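Local structure of NADP-dependent alcohol dehydrogenase (Entamoeba histolytica, 2OUI) at residues V29-C37 with K346-E356; E143-V152 with I309-I320. The protein catalyses NADP-dependent alcohol oxidation and probably the reverse reduction of aldehydes or ketones, as a tetrameric zinc-containing alcohol dehydrogenase. The protein carries 1 engineered substitution. One frame throughout, in Å; residues are numbered along the deposited sequence.

Contact 1 (V29-C37 with K346-E356); sequences VRPLALAPC and KPVVRIHYDDE. With ZN (zinc ion), chain E.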
loop_
_atom_site.group_PDB
_atom_site.type_symbol
_atom_site.label_atom_id
_atom_site.label_comp_id
_atom_site.label_asym_id
_atom_site.label_seq_id
_atom_site.Cartn_x
_atom_site.Cartn_y
_atom_site.Cartn_z
ATOM N N VAL A 29 -26.449 -19.587 18.790
ATOM C CA VAL A 29 -25.296 -19.901 19.632
ATOM C C VAL A 29 -25.641 -19.646 21.105
ATOM O O VAL A 29 -26.289 -18.641 21.429
ATOM C CB VAL A 29 -24.059 -19.012 19.198
ATOM C CG1 VAL A 29 -22.819 -19.287 20.070
ATOM C CG2 VAL A 29 -23.719 -19.228 17.740
ATOM N N ARG A 30 -25.229 -20.555 21.997
ATOM C CA ARG A 30 -25.345 -20.313 23.445
ATOM C C ARG A 30 -23.972 -19.933 23.999
ATOM O O ARG A 30 -22.950 -20.479 23.549
ATOM C CB ARG A 30 -25.923 -21.551 24.158
ATOM C CG ARG A 30 -25.011 -22.762 24.192
ATOM C CD ARG A 30 -25.755 -23.950 24.891
ATOM N NE ARG A 30 -24.943 -25.159 25.007
ATOM C CZ ARG A 30 -25.382 -26.314 25.502
ATOM N NH1 ARG A 30 -26.639 -26.427 25.911
ATOM N NH2 ARG A 30 -24.562 -27.365 25.592
ATOM N N PRO A 31 -23.914 -18.947 24.931
ATOM C CA PRO A 31 -22.588 -18.512 25.422
ATOM C C PRO A 31 -21.919 -19.483 26.394
ATOM O O PRO A 31 -22.600 -20.036 27.277
ATOM C CB PRO A 31 -22.910 -17.215 26.180
ATOM C CG PRO A 31 -24.317 -17.421 26.706
ATOM C CD PRO A 31 -25.012 -18.168 25.549
ATOM N N LEU A 32 -20.601 -19.652 26.239
ATOM C CA LEU A 32 -19.750 -20.432 27.152
ATOM C C LEU A 32 -18.817 -19.527 27.946
ATOM O O LEU A 32 -18.464 -19.840 29.057
ATOM C CB LEU A 32 -18.887 -21.421 26.378
ATOM C CG LEU A 32 -19.573 -22.548 25.603
ATOM C CD1 LEU A 32 -18.499 -23.326 24.875
ATOM C CD2 LEU A 32 -20.360 -23.439 26.554
ATOM N N ALA A 33 -18.399 -18.412 27.353
ATOM C CA ALA A 33 -17.635 -17.417 28.100
ATOM C C ALA A 33 -17.976 -16.055 27.508
ATOM O O ALA A 33 -18.154 -15.928 26.292
ATOM C CB ALA A 33 -16.124 -17.703 28.041
ATOM N N LEU A 34 -18.138 -15.063 28.383
ATOM C CA LEU A 34 -18.570 -13.721 27.964
ATOM C C LEU A 34 -17.708 -12.683 28.635
ATOM O O LEU A 34 -17.226 -12.923 29.738
ATOM C CB LEU A 34 -20.026 -13.479 28.427
ATOM C CG LEU A 34 -21.101 -14.343 27.739
ATOM C CD1 LEU A 34 -22.456 -14.142 28.423
ATOM C CD2 LEU A 34 -21.202 -14.050 26.224
ATOM N N ALA A 35 -17.547 -11.525 28.000
ATOM C CA ALA A 35 -16.863 -10.393 28.658
ATOM C C ALA A 35 -17.606 -9.089 28.345
ATOM O O ALA A 35 -18.171 -8.959 27.258
ATOM C CB ALA A 35 -15.417 -10.298 28.187
ATOM N N PRO A 36 -17.617 -8.136 29.293
ATOM C CA PRO A 36 -18.189 -6.803 29.061
ATOM C C PRO A 36 -17.160 -5.825 28.498
ATOM O O PRO A 36 -15.945 -6.049 28.633
ATOM C CB PRO A 36 -18.569 -6.356 30.457
ATOM C CG PRO A 36 -17.433 -6.913 31.299
ATOM C CD PRO A 36 -17.078 -8.259 30.660
ATOM N N CYS A 37 -17.646 -4.754 27.868
ATOM C CA CYS A 37 -16.780 -3.803 27.172
ATOM C C CYS A 37 -17.127 -2.401 27.598
ATOM O O CYS A 37 -18.281 -2.086 27.793
ATOM C CB CYS A 37 -16.989 -3.910 25.652
ATOM S SG CYS A 37 -15.735 -2.953 24.735
ATOM N N LYS A 346 -9.966 -6.631 32.621
ATOM C CA LYS A 346 -11.095 -7.231 31.909
ATOM C C LYS A 346 -11.710 -8.367 32.742
ATOM O O LYS A 346 -10.992 -9.241 33.199
ATOM C CB LYS A 346 -10.574 -7.745 30.562
ATOM C CG LYS A 346 -11.605 -8.041 29.535
ATOM C CD LYS A 346 -12.170 -6.795 28.897
ATOM C CE LYS A 346 -13.123 -7.250 27.811
ATOM N NZ LYS A 346 -13.768 -6.114 27.097
ATOM N N PRO A 347 -13.031 -8.319 32.998
ATOM C CA PRO A 347 -13.707 -9.458 33.614
ATOM C C PRO A 347 -14.155 -10.473 32.568
ATOM O O PRO A 347 -14.353 -10.137 31.389
ATOM C CB PRO A 347 -14.944 -8.835 34.269
ATOM C CG PRO A 347 -14.914 -7.345 33.917
ATOM C CD PRO A 347 -13.970 -7.207 32.752
ATOM N N VAL A 348 -14.278 -11.719 32.994
ATOM C CA VAL A 348 -14.858 -12.757 32.153
ATOM C C VAL A 348 -15.866 -13.555 32.952
ATOM O O VAL A 348 -15.722 -13.746 34.161
ATOM C CB VAL A 348 -13.827 -13.735 31.527
ATOM C CG1 VAL A 348 -13.056 -13.063 30.434
ATOM C CG2 VAL A 348 -12.897 -14.329 32.576
ATOM N N VAL A 349 -16.909 -13.997 32.267
ATOM C CA VAL A 349 -17.945 -14.792 32.888
ATOM C C VAL A 349 -17.970 -16.134 32.175
ATOM O O VAL A 349 -18.044 -16.176 30.967
ATOM C CB VAL A 349 -19.321 -14.121 32.712
ATOM C CG1 VAL A 349 -20.436 -14.986 33.311
ATOM C CG2 VAL A 349 -19.326 -12.730 33.363
ATOM N N ARG A 350 -17.941 -17.221 32.939
ATOM C CA ARG A 350 -18.011 -18.562 32.386
ATOM C C ARG A 350 -19.413 -19.113 32.638
ATOM O O ARG A 350 -19.968 -18.945 33.728
ATOM C CB ARG A 350 -16.926 -19.447 33.015
ATOM C CG ARG A 350 -16.680 -20.805 32.337
ATOM C CD ARG A 350 -16.014 -20.731 30.917
ATOM N NE ARG A 350 -15.586 -22.070 30.485
ATOM C CZ ARG A 350 -16.401 -23.028 30.036
ATOM N NH1 ARG A 350 -17.717 -22.828 29.913
ATOM N NH2 ARG A 350 -15.898 -24.212 29.707
ATOM N N ILE A 351 -19.993 -19.736 31.611
ATOM C CA ILE A 351 -21.327 -20.330 31.695
ATOM C C ILE A 351 -21.229 -21.815 31.325
ATOM O O ILE A 351 -20.627 -22.170 30.314
ATOM C CB ILE A 351 -22.348 -19.646 30.738
ATOM C CG1 ILE A 351 -22.464 -18.134 30.991
ATOM C CG2 ILE A 351 -23.733 -20.280 30.884
ATOM C CD1 ILE A 351 -21.507 -17.305 30.177
ATOM N N HIS A 352 -21.818 -22.663 32.153
ATOM C CA HIS A 352 -21.793 -24.117 31.949
ATOM C C HIS A 352 -23.166 -24.714 31.652
ATOM O O HIS A 352 -24.203 -24.164 32.051
ATOM C CB HIS A 352 -21.193 -24.827 33.167
ATOM C CG HIS A 352 -19.727 -24.585 33.338
ATOM N ND1 HIS A 352 -19.213 -23.859 34.390
ATOM C CD2 HIS A 352 -18.666 -24.952 32.582
ATOM C CE1 HIS A 352 -17.897 -23.805 34.286
ATOM N NE2 HIS A 352 -17.540 -24.460 33.197
ATOM N N TYR A 353 -23.160 -25.850 30.951
ATOM C CA TYR A 353 -24.376 -26.574 30.625
ATOM C C TYR A 353 -24.147 -28.065 30.885
ATOM O O TYR A 353 -23.024 -28.543 30.730
ATOM C CB TYR A 353 -24.729 -26.358 29.155
ATOM C CG TYR A 353 -24.829 -24.893 28.763
ATOM C CD1 TYR A 353 -23.727 -24.217 28.277
ATOM C CD2 TYR A 353 -26.035 -24.196 28.902
ATOM C CE1 TYR A 353 -23.810 -22.883 27.927
ATOM C CE2 TYR A 353 -26.137 -22.845 28.533
ATOM C CZ TYR A 353 -25.025 -22.208 28.059
ATOM O OH TYR A 353 -25.118 -20.879 27.719
ATOM N N ASP A 354 -25.198 -28.782 31.282
ATOM C CA ASP A 354 -25.134 -30.248 31.492
ATOM C C ASP A 354 -24.640 -31.046 30.287
ATOM O O ASP A 354 -23.982 -32.077 30.446
ATOM C CB ASP A 354 -26.504 -30.784 31.897
ATOM C CG ASP A 354 -26.891 -30.375 33.295
ATOM O OD1 ASP A 354 -28.095 -30.477 33.622
ATOM O OD2 ASP A 354 -25.994 -29.956 34.071
ATOM N N ASP A 355 -24.977 -30.569 29.088
ATOM C CA ASP A 355 -24.607 -31.239 27.849
ATOM C C ASP A 355 -23.535 -30.463 27.079
ATOM O O ASP A 355 -23.428 -30.596 25.858
ATOM C CB ASP A 355 -25.853 -31.465 26.985
ATOM C CG ASP A 355 -26.640 -30.174 26.710
ATOM O OD1 ASP A 355 -26.274 -29.082 27.211
ATOM O OD2 ASP A 355 -27.638 -30.257 25.965
ATOM N N GLU A 356 -22.739 -29.672 27.801
ATOM C CA GLU A 356 -21.680 -28.856 27.199
ATOM C C GLU A 356 -20.716 -29.714 26.376
ATOM O O GLU A 356 -20.217 -29.279 25.333
ATOM C CB GLU A 356 -20.914 -28.105 28.291
ATOM C CG GLU A 356 -19.905 -27.099 27.805
ATOM C CD GLU A 356 -19.217 -26.397 28.956
ATOM O OE1 GLU A 356 -19.726 -26.471 30.101
ATOM O OE2 GLU A 356 -18.167 -25.772 28.718
HETATM ZN ZN ZN E . -16.212 -3.696 22.680
#
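The guanidinium of Arg-30 lies flat on the ring of Tyr-353, with the two planes only 2° apart. Arg-30 CD sits 3.6 Å from the Tyr-353 ring centroid, almost on the ring normal, in a CH-pi contact. The cationic group lies further out over the same face, so a cation-pi contact continues the stack. The two side chains run past each other in opposite directions. Arg-30 CG stands between the backbone N and the carbonyl carbon (chi1 69°), and the extended chain beyond it carries the charge along the ring. At the far end Arg-30 NH1 and NH2 both grip Asp-355 OD1, NH2 at 2.9 Å, in a salt bridge. Arg-30 NH2 also bonds Gln-64. The other end of the tyrosine is fixed too: Tyr-353 OH donates to Pro-31 O over 2.7 Å.

Leu-32 O takes two donors from opposite faces of its carbonyl plane. Ile-351 N is 3.0 Å from Leu-32 O, along a nearly straight bond. Arg-350 NH1 is 3.2 Å from Leu-32 O, and its guanidinium also holds Glu-356 OE2 with both NH1 and NH2.

Leu-32 and Ala-33 form a classic beta bulge against Val-62 of strand 61-68. From Ala-33, paired with Arg-350, the chains run antiparallel. Leu-34 and Val-349 form the hydrogen-bonded pair, with 2.8 Å from Leu-34 N to Val-349 O. Leu-34 CD1 meets Ile-351 CD1 at 3.7 Å, and the rings of Pro-36 and Pro-347 touch. Lys-346 bends at chi2 (76°) and gives NZ to Pro-36 O at 2.7 Å.

Cys-37 follows directly and binds zinc through SG. The Lys-346 ammonium thus bridges Pro-36 O and the Glu-60 carboxylate next to a zinc ligand, and its charge is met within a buried contact.

Contact 2 (E143-V152 with I309-I320); sequences EDAVMLSDMV and ISTGKLDTSKLI. With ZN (zinc ion), chain E.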
loop_
_atom_site.group_PDB
_atom_site.type_symbol
_atom_site.label_atom_id
_atom_site.label_comp_id
_atom_site.label_asym_id
_atom_site.label_seq_id
_atom_site.Cartn_x
_atom_site.Cartn_y
_atom_site.Cartn_z
ATOM N N GLU A 143 -11.813 -18.700 28.213
ATOM C CA GLU A 143 -11.629 -17.379 28.811
ATOM C C GLU A 143 -10.528 -16.602 28.097
ATOM O O GLU A 143 -10.650 -15.388 27.879
ATOM C CB GLU A 143 -11.323 -17.503 30.305
ATOM C CG GLU A 143 -12.447 -18.140 31.100
ATOM C CD GLU A 143 -12.322 -19.670 31.286
ATOM O OE1 GLU A 143 -11.716 -20.365 30.429
ATOM O OE2 GLU A 143 -12.867 -20.177 32.302
ATOM N N ASP A 144 -9.468 -17.292 27.688
ATOM C CA ASP A 144 -8.426 -16.628 26.889
ATOM C C ASP A 144 -8.921 -16.301 25.481
ATOM O O ASP A 144 -8.568 -15.264 24.903
ATOM C CB ASP A 144 -7.165 -17.496 26.805
ATOM C CG ASP A 144 -6.440 -17.622 28.136
ATOM O OD1 ASP A 144 -6.832 -16.948 29.121
ATOM O OD2 ASP A 144 -5.465 -18.412 28.186
ATOM N N ALA A 145 -9.735 -17.192 24.914
ATOM C CA ALA A 145 -10.226 -16.985 23.550
ATOM C C ALA A 145 -11.222 -15.830 23.437
ATOM O O ALA A 145 -11.320 -15.210 22.370
ATOM C CB ALA A 145 -10.843 -18.266 23.006
ATOM N N VAL A 146 -11.980 -15.553 24.508
ATOM C CA VAL A 146 -12.988 -14.479 24.444
ATOM C C VAL A 146 -12.336 -13.094 24.287
ATOM O O VAL A 146 -12.978 -12.123 23.828
ATOM C CB VAL A 146 -13.998 -14.519 25.621
ATOM C CG1 VAL A 146 -13.353 -14.066 26.925
ATOM C CG2 VAL A 146 -15.224 -13.689 25.274
ATOM N N MET A 147 -11.053 -13.014 24.642
ATOM C CA MET A 147 -10.280 -11.777 24.424
ATOM C C MET A 147 -10.001 -11.513 22.955
ATOM O O MET A 147 -9.707 -10.375 22.580
ATOM C CB MET A 147 -8.950 -11.832 25.184
ATOM C CG MET A 147 -9.081 -11.997 26.703
ATOM S SD MET A 147 -9.926 -10.632 27.523
ATOM C CE MET A 147 -11.557 -11.288 27.785
ATOM N N LEU A 148 -10.075 -12.555 22.129
ATOM C CA LEU A 148 -9.938 -12.413 20.661
ATOM C C LEU A 148 -11.072 -11.625 19.987
ATOM O O LEU A 148 -10.847 -10.956 19.001
ATOM C CB LEU A 148 -9.801 -13.797 19.993
ATOM C CG LEU A 148 -8.559 -14.625 20.336
ATOM C CD1 LEU A 148 -8.709 -16.066 19.879
ATOM C CD2 LEU A 148 -7.281 -13.971 19.746
ATOM N N SER A 149 -12.287 -11.698 20.534
ATOM C CA SER A 149 -13.503 -11.216 19.876
ATOM C C SER A 149 -13.442 -9.729 19.574
ATOM O O SER A 149 -13.930 -9.291 18.537
ATOM C CB SER A 149 -14.706 -11.443 20.809
ATOM O OG SER A 149 -14.847 -12.828 21.086
ATOM N N ASP A 150 -12.822 -8.992 20.494
ATOM C CA ASP A 150 -12.835 -7.531 20.494
ATOM C C ASP A 150 -11.479 -7.013 20.980
ATOM O O ASP A 150 -10.874 -6.196 20.296
ATOM C CB ASP A 150 -13.998 -7.048 21.370
ATOM C CG ASP A 150 -14.264 -5.541 21.282
ATOM O OD1 ASP A 150 -13.663 -4.845 20.417
ATOM O OD2 ASP A 150 -15.083 -5.062 22.113
ATOM N N MET A 151 -10.965 -7.495 22.114
ATOM C CA MET A 151 -9.766 -6.835 22.686
ATOM C C MET A 151 -8.517 -7.003 21.825
ATOM O O MET A 151 -7.876 -6.019 21.458
ATOM C CB MET A 151 -9.486 -7.274 24.118
ATOM C CG MET A 151 -10.653 -7.002 25.100
ATOM S SD MET A 151 -11.000 -5.237 25.301
ATOM C CE MET A 151 -12.295 -4.921 24.101
ATOM N N VAL A 152 -8.189 -8.240 21.484
ATOM C CA VAL A 152 -7.003 -8.481 20.647
ATOM C C VAL A 152 -7.181 -7.863 19.259
ATOM O O VAL A 152 -6.285 -7.157 18.779
ATOM C CB VAL A 152 -6.717 -9.941 20.485
ATOM C CG1 VAL A 152 -5.527 -10.117 19.543
ATOM C CG2 VAL A 152 -6.446 -10.573 21.870
ATOM N N ILE A 309 -2.049 -17.277 19.766
ATOM C CA ILE A 309 -2.206 -17.892 21.082
ATOM C C ILE A 309 -1.728 -19.346 21.035
ATOM O O ILE A 309 -0.932 -19.770 21.871
ATOM C CB ILE A 309 -3.654 -17.805 21.617
ATOM C CG1 ILE A 309 -4.112 -16.340 21.740
ATOM C CG2 ILE A 309 -3.758 -18.482 22.992
ATOM C CD1 ILE A 309 -5.555 -16.201 22.265
ATOM N N SER A 310 -2.161 -20.082 20.018
ATOM C CA SER A 310 -1.844 -21.514 19.884
ATOM C C SER A 310 -0.372 -21.797 19.718
ATOM O O SER A 310 0.105 -22.836 20.159
ATOM C CB SER A 310 -2.603 -22.115 18.702
ATOM O OG SER A 310 -3.996 -22.113 18.955
ATOM N N THR A 311 0.352 -20.873 19.083
ATOM C CA THR A 311 1.791 -21.031 18.887
ATOM C C THR A 311 2.621 -20.481 20.056
ATOM O O THR A 311 3.849 -20.540 20.012
ATOM C CB THR A 311 2.283 -20.328 17.572
ATOM O OG1 THR A 311 1.882 -18.957 17.592
ATOM C CG2 THR A 311 1.680 -20.995 16.320
ATOM N N GLY A 312 1.967 -19.937 21.084
ATOM C CA GLY A 312 2.668 -19.482 22.301
ATOM C C GLY A 312 3.262 -18.092 22.169
ATOM O O GLY A 312 4.137 -17.698 22.947
ATOM N N LYS A 313 2.780 -17.358 21.173
ATOM C CA LYS A 313 3.284 -16.018 20.835
ATOM C C LYS A 313 2.405 -14.867 21.325
ATOM O O LYS A 313 2.733 -13.689 21.123
ATOM C CB LYS A 313 3.470 -15.923 19.319
ATOM C CG LYS A 313 4.455 -16.947 18.795
ATOM C CD LYS A 313 4.766 -16.724 17.333
ATOM C CE LYS A 313 5.866 -17.668 16.915
ATOM N NZ LYS A 313 6.289 -17.403 15.488
ATOM N N LEU A 314 1.287 -15.191 21.951
ATOM C CA LEU A 314 0.414 -14.177 22.550
ATOM C C LEU A 314 -0.297 -14.775 23.755
ATOM O O LEU A 314 -0.919 -15.821 23.632
ATOM C CB LEU A 314 -0.636 -13.687 21.549
ATOM C CG LEU A 314 -1.652 -12.643 22.056
ATOM C CD1 LEU A 314 -0.962 -11.319 22.468
ATOM C CD2 LEU A 314 -2.735 -12.358 21.000
ATOM N N ASP A 315 -0.201 -14.105 24.904
ATOM C CA ASP A 315 -0.832 -14.565 26.134
ATOM C C ASP A 315 -1.882 -13.544 26.541
ATOM O O ASP A 315 -1.547 -12.443 26.994
ATOM C CB ASP A 315 0.228 -14.767 27.226
ATOM C CG ASP A 315 -0.371 -15.078 28.596
ATOM O OD1 ASP A 315 -1.572 -15.403 28.674
ATOM O OD2 ASP A 315 0.367 -14.992 29.596
ATOM N N THR A 316 -3.148 -13.895 26.340
ATOM C CA THR A 316 -4.249 -12.975 26.635
ATOM C C THR A 316 -4.748 -13.127 28.076
ATOM O O THR A 316 -5.613 -12.367 28.513
ATOM C CB THR A 316 -5.456 -13.195 25.692
ATOM O OG1 THR A 316 -5.952 -14.526 25.848
ATOM C CG2 THR A 316 -5.077 -12.991 24.252
ATOM N N SER A 317 -4.230 -14.123 28.796
ATOM C CA SER A 317 -4.678 -14.349 30.173
ATOM C C SER A 317 -4.343 -13.181 31.099
ATOM O O SER A 317 -5.058 -12.953 32.074
ATOM C CB SER A 317 -4.120 -15.657 30.742
ATOM O OG SER A 317 -2.729 -15.536 31.020
ATOM N N LYS A 318 -3.267 -12.443 30.797
ATOM C CA LYS A 318 -2.855 -11.282 31.612
ATOM C C LYS A 318 -3.917 -10.184 31.646
ATOM O O LYS A 318 -3.850 -9.295 32.485
ATOM C CB LYS A 318 -1.570 -10.656 31.071
ATOM C CG LYS A 318 -0.323 -11.514 31.167
ATOM C CD LYS A 318 0.817 -10.714 30.484
ATOM C CE LYS A 318 1.769 -11.574 29.674
ATOM N NZ LYS A 318 2.632 -12.356 30.600
ATOM N N LEU A 319 -4.860 -10.218 30.702
ATOM C CA LEU A 319 -5.936 -9.233 30.643
ATOM C C LEU A 319 -7.033 -9.513 31.654
ATOM O O LEU A 319 -7.814 -8.632 31.978
ATOM C CB LEU A 319 -6.584 -9.217 29.251
ATOM C CG LEU A 319 -5.709 -8.794 28.070
ATOM C CD1 LEU A 319 -6.474 -8.928 26.739
ATOM C CD2 LEU A 319 -5.230 -7.365 28.271
ATOM N N ILE A 320 -7.115 -10.752 32.115
ATOM C CA ILE A 320 -8.260 -11.190 32.927
ATOM C C ILE A 320 -7.993 -10.923 34.404
ATOM O O ILE A 320 -7.122 -11.556 35.031
ATOM C CB ILE A 320 -8.544 -12.682 32.714
ATOM C CG1 ILE A 320 -8.848 -12.975 31.236
ATOM C CG2 ILE A 320 -9.718 -13.156 33.618
ATOM C CD1 ILE A 320 -8.872 -14.469 30.908
HETATM ZN ZN ZN E . -16.212 -3.696 22.680
HETATM O O HOH W 1 -3.474 -16.933 26.566
#
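Thr-316 OG1 donates to Asp-144 O of helix 142-145 at 2.9 Å, well to one side of the carbonyl, with a C=O...donor angle of 109°. Its chi1 of 61° points OG1 at Asp-144 and leaves CG2 to meet Val-152 CG2 at 3.7 Å. One water accepts from Thr-316 N and donates weakly to Asp-144 OD2. Asp-144 OD1 rests beside Ser-317 CB.

Behind Thr-316, Asp-315 OD1 is gripped twice from Ser-317. Ser-317 OG donates to Asp-315 OD1 at 2.6 Å on the syn side, and Ser-317 N meets the same oxygen from above the carboxylate plane. The backbone bond makes an Asx turn, which probably helps shape the loop around Thr-316.

Apolar contacts spread around the threonine bond. Met-147 lays its CB against Thr-316 CB. Bent at chi2 (-63°), it then passes Leu-319 in the opposite direction, with Met-147 SD 3.9 Å from Leu-319 CD1. Leu-148 CD2 and Ile-309 CD1 meet tip to tip at 3.8 Å. Val-152 CG1 and Leu-314 CD2 also meet tip to tip, at 3.9 Å. Ile-320 CD1 touches Glu-143 O and Asp-144 OD1. Helix 177-188 adds Met-181 against Val-152 and Leu-180 against Leu-319.

Asp-150 faces elsewhere and binds zinc through OD2 at 1.9 Å. Across the contact, one direct hydrogen bond and one water add direction to a mainly apolar fit. The chain that carries this zinc ligand is thereby packed against the last turn of helix 298-310 and the chain that follows it.

How the contacts relate
The centres of contact 1 and contact 2 lie about 15 Å apart. Along the chain the order is 29-37, 143-152, 309-320, 346-356, so contact 2 is nested inside the loop that contact 1 closes. Strand 320-325 runs parallel to strand 346-350, which joins the end of 309-320 to the mixed sheet of contact 1. The contacts also touch directly: Lys-346 packs on Leu-319 and Met-151, and Arg-350 on Glu-143. Cys-37 from contact 1 and Asp-150 from contact 2 bind the same zinc, with His-59 as the third protein ligand. Sequence-distant parts of the chain therefore meet at one metal site, consistent with the catalytic zinc site of this family.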